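Local coordinates for protein ESSB (PDB 4ANO) that is an integral membrane component of the type VII secretion system, present as its cytoplasmic fragment, which probably has a protein-kinase-like fold, at residues D188-L191 with A192-K196; S72-F76 with A77-K81; V27-R31 with A32-M36. One frame throughout, in Å; residues are numbered along the deposited sequence. Where two conformers were deposited one is given.

The three contacts are local ones, strung along the cytoplasmic fragment in the order interaction 3, interaction 2, interaction 1. Interaction 3 turns the chain out of strand 25-30 of the four-stranded antiparallel sheet, interaction 2 passes from the short strand 74-75 into helix 76-80, and interaction 1 lies in the first turns of helix 187-207. Centres of interactions 1 and 2 lie about 23 Å apart, those of 2 and 3 about 30 Å, and those of 1 and 3 about 37 Å, on opposite sides of the chain's centre; none touch. Interactions 1 and 2 both lean on helix 141-155. The set spans sheet and helical portions of a probably kinase-like cytoplasmic domain.

Interaction 1 of 3, residues D188-L191 with A192-K196; sequences DAVL and AVLEK
Ala192 donates its N-H to Asp188 O at 2.8 Å. Its CB stays near the backbone of the preceding turn. Val193 comes next, and its N reaches Ala189 O at 3.2 Å; a weak second bond runs from the same N to Val190 O. The CG2 branch of Val193 lies anti to its own carbonyl carbon, which folds it back along the chain until it touches Ala189 O at 3.4 Å. The i to i+4 bonds are those of an alpha helix, the weak i to i+3 bond being secondary; this is an early part of helix 187-207, whose buried face rests on helices 84-98, 141-155 and 176-183. Leu194 gives the straightest bond, its N to Val190 O at 3.1 Å with an N-H...O angle of 178°. With chi1 at -68° its CG swings back over that same carbonyl oxygen, and CD1 meets CG1 of Val190 at 4.2 Å; beyond them Val190 touches Leu145, and Leu194 touches Val152. Glu195 N donates to Leu191 O at 2.9 Å, a more bent bond. The acid's chain folds at chi2 (82°), bringing the carboxylate oxygen OE1 back to 4.2 Å from the CD1 methyl of Leu191, a van der Waals approach of a polar atom to a methyl; both side chains also lie against Ile92 of helix 84-98.

Interaction 2 of 3, residues S72-F76 with A77-K81; sequences SFLTF and AAIRK
Thr75 stands at the N-cap of helix 76-80 as the chain leaves strand 74-75, and its OG1 accepts the N-H of Ala78 at 3.1 Å, a capping bond. With chi1 at 61° the hydroxyl sits between the backbone N and the carbonyl carbon, turned to meet this first-turn N-H. Ile79, one residue further on, ties the same cap from within the helix, its N donating to Thr75 O. Its side chain can be followed outward. Ile79 CB lies 3.8 Å from Phe76 O. CG1, anti to its own carbonyl carbon (chi1 -48°), runs back past Thr75 O at 3.5 Å. CD1 at the tip reaches beyond the cap to the strand residue Leu74, touching its CB at 3.9 Å, with CG and CD2 of Leu74 only slightly farther off; the two side chains cross at about a right angle. Ile79 also packs on Phe117 of strand 115-117, the strand whose backbone bonds Leu74, so the helix start and the strand share one apolar layer. Phe76 points its ring to helix 141-155, where it meets Thr151 and Leu155. Phe76 O accepts Arg80 N at 3.0 Å, with the N-H...O angle at 157°.

Interaction 3 of 3, residues V27-R31 with A32-M36; sequences VIFQR and AKLKM
Gln30 and Arg31 turn the strand into a short 3-10 segment through two successive i to i+3 backbone bonds, Lys33 N to Gln30 O at 3.0 Å and Leu34 N to Arg31 O at 3.1 Å. Leu34 folds its side chain back against the end of the strand. Its CG, anti to its own carbonyl carbon, passes 3.6 Å from Gln30 O and sends the two methyls different ways. CD1 lies near the CA of Arg31, while CD2 approaches the ring of Phe29 obliquely, 4.0 Å from its CD2; the two side chains stand about square to each other, and both touch Pro135. A glycine in place of Leu34 would probably leave this flank of the Phe29 ring and Pro135 without its apolar cover. On another flank Lys33 CD touches Gln30 CB at 4.1 Å. The extended chain of Lys33 goes on to a salt bridge of its NZ with Asp16; the amide of Gln30 is held by Glu62. Arg31 meets Met36, here selenomethionine: the chain of Met36 bends at chi3 (77°), bringing the CE methyl obliquely to the guanidinium group, 3.5 Å from Arg31 NE and close to Arg31 CG. The guanidinium is fixed at its far end by NH1 bonding Ser59 O, and both residues rest on Val58 of strand 53-58. Water 2 sits 2.7 Å from Arg31 O and also reaches Leu34 O; water 1 binds Met36 O and, weakly, Arg31 O. The whole is a 3-10 turn at the exit of strand 25-30, a strand inside the four-stranded antiparallel sheet.

Interaction 1 of 3, residues D188-L191 with A192-K196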
# COMPACT_ATOMS: atom_id res chain seq x y z
N ASP A 188 10.12 11.90 1.95
CA ASP A 188 10.50 12.54 3.21
C ASP A 188 9.62 13.75 3.47
O ASP A 188 9.24 13.99 4.63
CB ASP A 188 11.98 12.97 3.28
CG ASP A 188 12.93 11.80 3.44
OD1 ASP A 188 12.47 10.64 3.61
OD2 ASP A 188 14.16 12.02 3.36
N ALA A 189 9.25 14.51 2.43
CA ALA A 189 8.40 15.71 2.71
C ALA A 189 6.99 15.26 2.99
O ALA A 189 6.27 15.98 3.67
CB ALA A 189 8.38 16.69 1.57
N VAL A 190 6.60 14.10 2.48
CA VAL A 190 5.29 13.54 2.84
C VAL A 190 5.36 13.23 4.31
O VAL A 190 4.48 13.64 5.05
CB VAL A 190 4.93 12.32 2.02
CG1 VAL A 190 3.68 11.62 2.59
CG2 VAL A 190 4.67 12.77 0.62
N LEU A 191 6.47 12.61 4.74
CA LEU A 191 6.65 12.26 6.15
C LEU A 191 6.66 13.51 7.06
O LEU A 191 5.98 13.52 8.09
CB LEU A 191 7.88 11.37 6.33
CG LEU A 191 8.11 10.90 7.76
CD1 LEU A 191 7.05 9.89 8.08
CD2 LEU A 191 9.48 10.26 7.92
N ALA A 192 7.34 14.59 6.66
CA ALA A 192 7.27 15.86 7.45
C ALA A 192 5.87 16.44 7.64
O ALA A 192 5.56 16.94 8.76
CB ALA A 192 8.16 16.90 6.82
N VAL A 193 5.04 16.36 6.59
CA VAL A 193 3.67 16.92 6.59
C VAL A 193 2.85 16.08 7.59
O VAL A 193 2.21 16.63 8.52
CB VAL A 193 2.98 16.90 5.17
CG1 VAL A 193 1.48 17.09 5.30
CG2 VAL A 193 3.64 18.00 4.17
N LEU A 194 2.93 14.76 7.44
CA LEU A 194 2.29 13.87 8.40
C LEU A 194 2.74 14.12 9.84
O LEU A 194 1.89 14.02 10.76
CB LEU A 194 2.48 12.40 8.07
CG LEU A 194 1.77 11.91 6.82
CD1 LEU A 194 2.26 10.54 6.44
CD2 LEU A 194 0.23 11.83 7.11
N GLU A 195 4.02 14.43 10.05
CA GLU A 195 4.49 14.56 11.41
C GLU A 195 3.89 15.77 12.07
O GLU A 195 3.50 15.73 13.24
CB GLU A 195 5.99 14.62 11.50
CG GLU A 195 6.44 13.97 12.82
CD GLU A 195 6.50 12.47 12.70
OE1 GLU A 195 7.16 12.00 11.76
OE2 GLU A 195 5.90 11.77 13.54
N LYS A 196 3.80 16.88 11.34
CA LYS A 196 3.15 18.07 11.91
C LYS A 196 1.66 17.79 12.16
O LYS A 196 1.07 18.28 13.16
CB LYS A 196 3.35 19.31 11.03
CG LYS A 196 2.99 20.62 11.72
CD LYS A 196 2.95 21.80 10.74
CE LYS A 196 1.52 22.18 10.32
NZ LYS A 196 0.91 21.12 9.46

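Interaction 2 of 3, residues S72-F76 with A77-K81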
# COMPACT_ATOMS: atom_id res chain seq x y z
N SER A 72 -5.47 -13.10 12.05
CA SER A 72 -5.77 -11.93 12.86
C SER A 72 -5.30 -10.57 12.34
O SER A 72 -5.51 -9.54 13.00
CB SER A 72 -5.23 -12.16 14.31
OG SER A 72 -3.79 -12.08 14.34
N PHE A 73 -4.64 -10.57 11.16
CA PHE A 73 -4.33 -9.27 10.53
C PHE A 73 -5.64 -8.56 10.15
O PHE A 73 -6.65 -9.24 9.90
CB PHE A 73 -3.49 -9.48 9.30
CG PHE A 73 -2.01 -9.39 9.54
CD1 PHE A 73 -1.44 -9.56 10.78
CD2 PHE A 73 -1.17 -9.16 8.46
CE1 PHE A 73 -0.05 -9.46 10.97
CE2 PHE A 73 0.19 -9.07 8.63
CZ PHE A 73 0.79 -9.22 9.90
N LEU A 74 -5.59 -7.20 10.22
CA LEU A 74 -6.70 -6.26 9.92
C LEU A 74 -6.56 -5.67 8.49
O LEU A 74 -5.45 -5.35 8.03
CB LEU A 74 -6.72 -5.05 10.90
CG LEU A 74 -7.05 -4.96 12.41
CD1 LEU A 74 -7.98 -6.01 12.89
CD2 LEU A 74 -5.74 -4.86 13.27
N THR A 75 -7.69 -5.51 7.83
CA THR A 75 -7.74 -4.92 6.51
C THR A 75 -7.63 -3.45 6.61
O THR A 75 -7.77 -2.84 7.69
CB THR A 75 -9.13 -5.24 5.88
OG1 THR A 75 -10.14 -4.64 6.72
CG2 THR A 75 -9.37 -6.76 5.93
N PHE A 76 -7.37 -2.86 5.43
CA PHE A 76 -7.29 -1.43 5.32
C PHE A 76 -8.64 -0.82 5.78
O PHE A 76 -8.68 0.13 6.56
CB PHE A 76 -7.04 -1.08 3.85
CG PHE A 76 -6.78 0.39 3.63
CD1 PHE A 76 -7.84 1.29 3.42
CD2 PHE A 76 -5.46 0.90 3.67
CE1 PHE A 76 -7.58 2.61 3.19
CE2 PHE A 76 -5.20 2.25 3.38
CZ PHE A 76 -6.29 3.09 3.15
N ALA A 77 -9.75 -1.35 5.31
CA ALA A 77 -11.03 -0.76 5.75
C ALA A 77 -11.26 -0.83 7.28
O ALA A 77 -11.81 0.13 7.88
CB ALA A 77 -12.20 -1.28 4.93
N ALA A 78 -10.75 -1.87 7.97
CA ALA A 78 -10.82 -1.91 9.41
C ALA A 78 -10.05 -0.77 10.09
O ALA A 78 -10.50 -0.22 11.11
CB ALA A 78 -10.36 -3.28 9.96
N ILE A 79 -8.85 -0.47 9.59
CA ILE A 79 -8.11 0.64 10.17
C ILE A 79 -8.79 1.96 9.91
O ILE A 79 -8.73 2.87 10.74
CB ILE A 79 -6.61 0.61 9.73
CG1 ILE A 79 -6.08 -0.80 9.94
CG2 ILE A 79 -5.86 1.68 10.46
CD1 ILE A 79 -6.12 -1.23 11.48
N ARG A 80 -9.43 2.08 8.76
CA ARG A 80 -10.17 3.30 8.37
C ARG A 80 -11.29 3.64 9.41
O ARG A 80 -11.67 4.81 9.58
CB ARG A 80 -10.69 3.15 6.90
CG ARG A 80 -11.56 4.34 6.27
CD ARG A 80 -10.95 5.80 6.20
NE ARG A 80 -12.00 6.77 5.81
CZ ARG A 80 -12.85 7.35 6.67
NH1 ARG A 80 -12.77 7.08 7.98
NH2 ARG A 80 -13.76 8.22 6.22
N LYS A 81 -11.71 2.64 10.17
CA LYS A 81 -12.70 2.84 11.24
C LYS A 81 -12.18 3.31 12.59
O LYS A 81 -13.00 3.60 13.49
CB LYS A 81 -13.50 1.56 11.48
CG LYS A 81 -14.19 1.11 10.20
CD LYS A 81 -14.86 -0.22 10.55
CE LYS A 81 -15.48 -0.89 9.31
NZ LYS A 81 -16.31 -0.03 8.41

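Interaction 3 of 3, residues V27-R31 with A32-M36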
# COMPACT_ATOMS: atom_id res chain seq x y z
N VAL A 27 -3.15 -14.29 -7.13
CA VAL A 27 -2.98 -13.45 -8.31
C VAL A 27 -2.44 -14.37 -9.41
O VAL A 27 -1.52 -15.16 -9.15
CB VAL A 27 -2.08 -12.20 -8.00
CG1 VAL A 27 -0.74 -12.57 -7.49
CG2 VAL A 27 -1.90 -11.31 -9.23
N ILE A 28 -2.93 -14.16 -10.62
CA ILE A 28 -2.60 -15.00 -11.78
C ILE A 28 -2.01 -14.10 -12.89
O ILE A 28 -2.64 -13.09 -13.31
CB ILE A 28 -3.87 -15.76 -12.31
CG1 ILE A 28 -4.57 -16.61 -11.20
CG2 ILE A 28 -3.53 -16.60 -13.57
CD1 ILE A 28 -3.66 -17.51 -10.50
N PHE A 29 -0.77 -14.39 -13.29
CA PHE A 29 -0.17 -13.63 -14.39
C PHE A 29 0.02 -14.63 -15.59
O PHE A 29 0.28 -15.79 -15.36
CB PHE A 29 1.26 -13.19 -14.05
CG PHE A 29 1.37 -12.26 -12.87
CD1 PHE A 29 1.35 -12.74 -11.60
CD2 PHE A 29 1.56 -10.88 -13.13
CE1 PHE A 29 1.44 -11.83 -10.45
CE2 PHE A 29 1.70 -9.99 -12.06
CZ PHE A 29 1.59 -10.46 -10.74
N GLN A 30 0.02 -14.08 -16.80
CA GLN A 30 0.42 -14.81 -18.01
C GLN A 30 1.91 -14.75 -18.20
O GLN A 30 2.45 -13.70 -18.31
CB GLN A 30 -0.32 -14.19 -19.20
CG GLN A 30 -1.80 -14.27 -19.15
CD GLN A 30 -2.31 -15.66 -18.83
OE1 GLN A 30 -2.12 -16.62 -19.60
NE2 GLN A 30 -2.94 -15.80 -17.69
N ARG A 31 2.56 -15.91 -18.26
CA ARG A 31 3.99 -16.00 -18.33
C ARG A 31 4.54 -15.28 -19.58
O ARG A 31 5.60 -14.65 -19.57
CB ARG A 31 4.39 -17.48 -18.33
CG ARG A 31 5.58 -17.76 -17.61
CD ARG A 31 5.93 -19.29 -17.70
NE ARG A 31 7.36 -19.44 -17.85
CZ ARG A 31 8.00 -20.59 -17.63
NH1 ARG A 31 7.32 -21.62 -17.20
NH2 ARG A 31 9.34 -20.63 -17.73
N ALA A 32 3.77 -15.32 -20.65
CA ALA A 32 4.17 -14.76 -21.89
C ALA A 32 4.38 -13.24 -21.79
O ALA A 32 5.14 -12.64 -22.57
CB ALA A 32 3.15 -15.14 -23.03
N LYS A 33 3.70 -12.63 -20.83
CA LYS A 33 3.74 -11.20 -20.67
C LYS A 33 4.83 -10.69 -19.69
O LYS A 33 5.00 -9.47 -19.56
CB LYS A 33 2.34 -10.73 -20.15
CG LYS A 33 1.24 -10.67 -21.20
CD LYS A 33 -0.11 -10.34 -20.51
CE LYS A 33 -1.23 -10.02 -21.53
NZ LYS A 33 -2.49 -9.72 -20.72
N LEU A 34 5.51 -11.61 -19.00
CA LEU A 34 6.58 -11.29 -18.03
C LEU A 34 8.01 -11.10 -18.58
O LEU A 34 8.41 -11.76 -19.54
CB LEU A 34 6.58 -12.35 -16.92
CG LEU A 34 5.26 -12.72 -16.23
CD1 LEU A 34 5.32 -13.89 -15.24
CD2 LEU A 34 4.67 -11.44 -15.51
N LYS A 35 8.81 -10.28 -17.92
CA LYS A 35 10.25 -10.13 -18.19
C LYS A 35 11.05 -11.26 -17.53
O LYS A 35 12.25 -11.38 -17.81
CB LYS A 35 10.74 -8.79 -17.65
CG LYS A 35 10.09 -7.65 -18.29
CD LYS A 35 10.67 -6.30 -17.77
CE LYS A 35 10.18 -5.12 -18.63
NZ LYS A 35 10.05 -3.92 -17.76
N MSE A 36 10.36 -12.04 -16.68
CA MSE A 36 10.96 -13.17 -15.96
C MSE A 36 11.69 -14.10 -16.96
O MSE A 36 11.22 -14.33 -18.08
CB MSE A 36 9.88 -14.00 -15.24
CG MSE A 36 10.43 -15.19 -14.53
SE MSE A 36 9.04 -16.30 -13.79
CE MSE A 36 8.46 -17.21 -15.40
O HOH W 1 8.69 -15.27 -18.54
O HOH W 2 7.82 -14.48 -21.09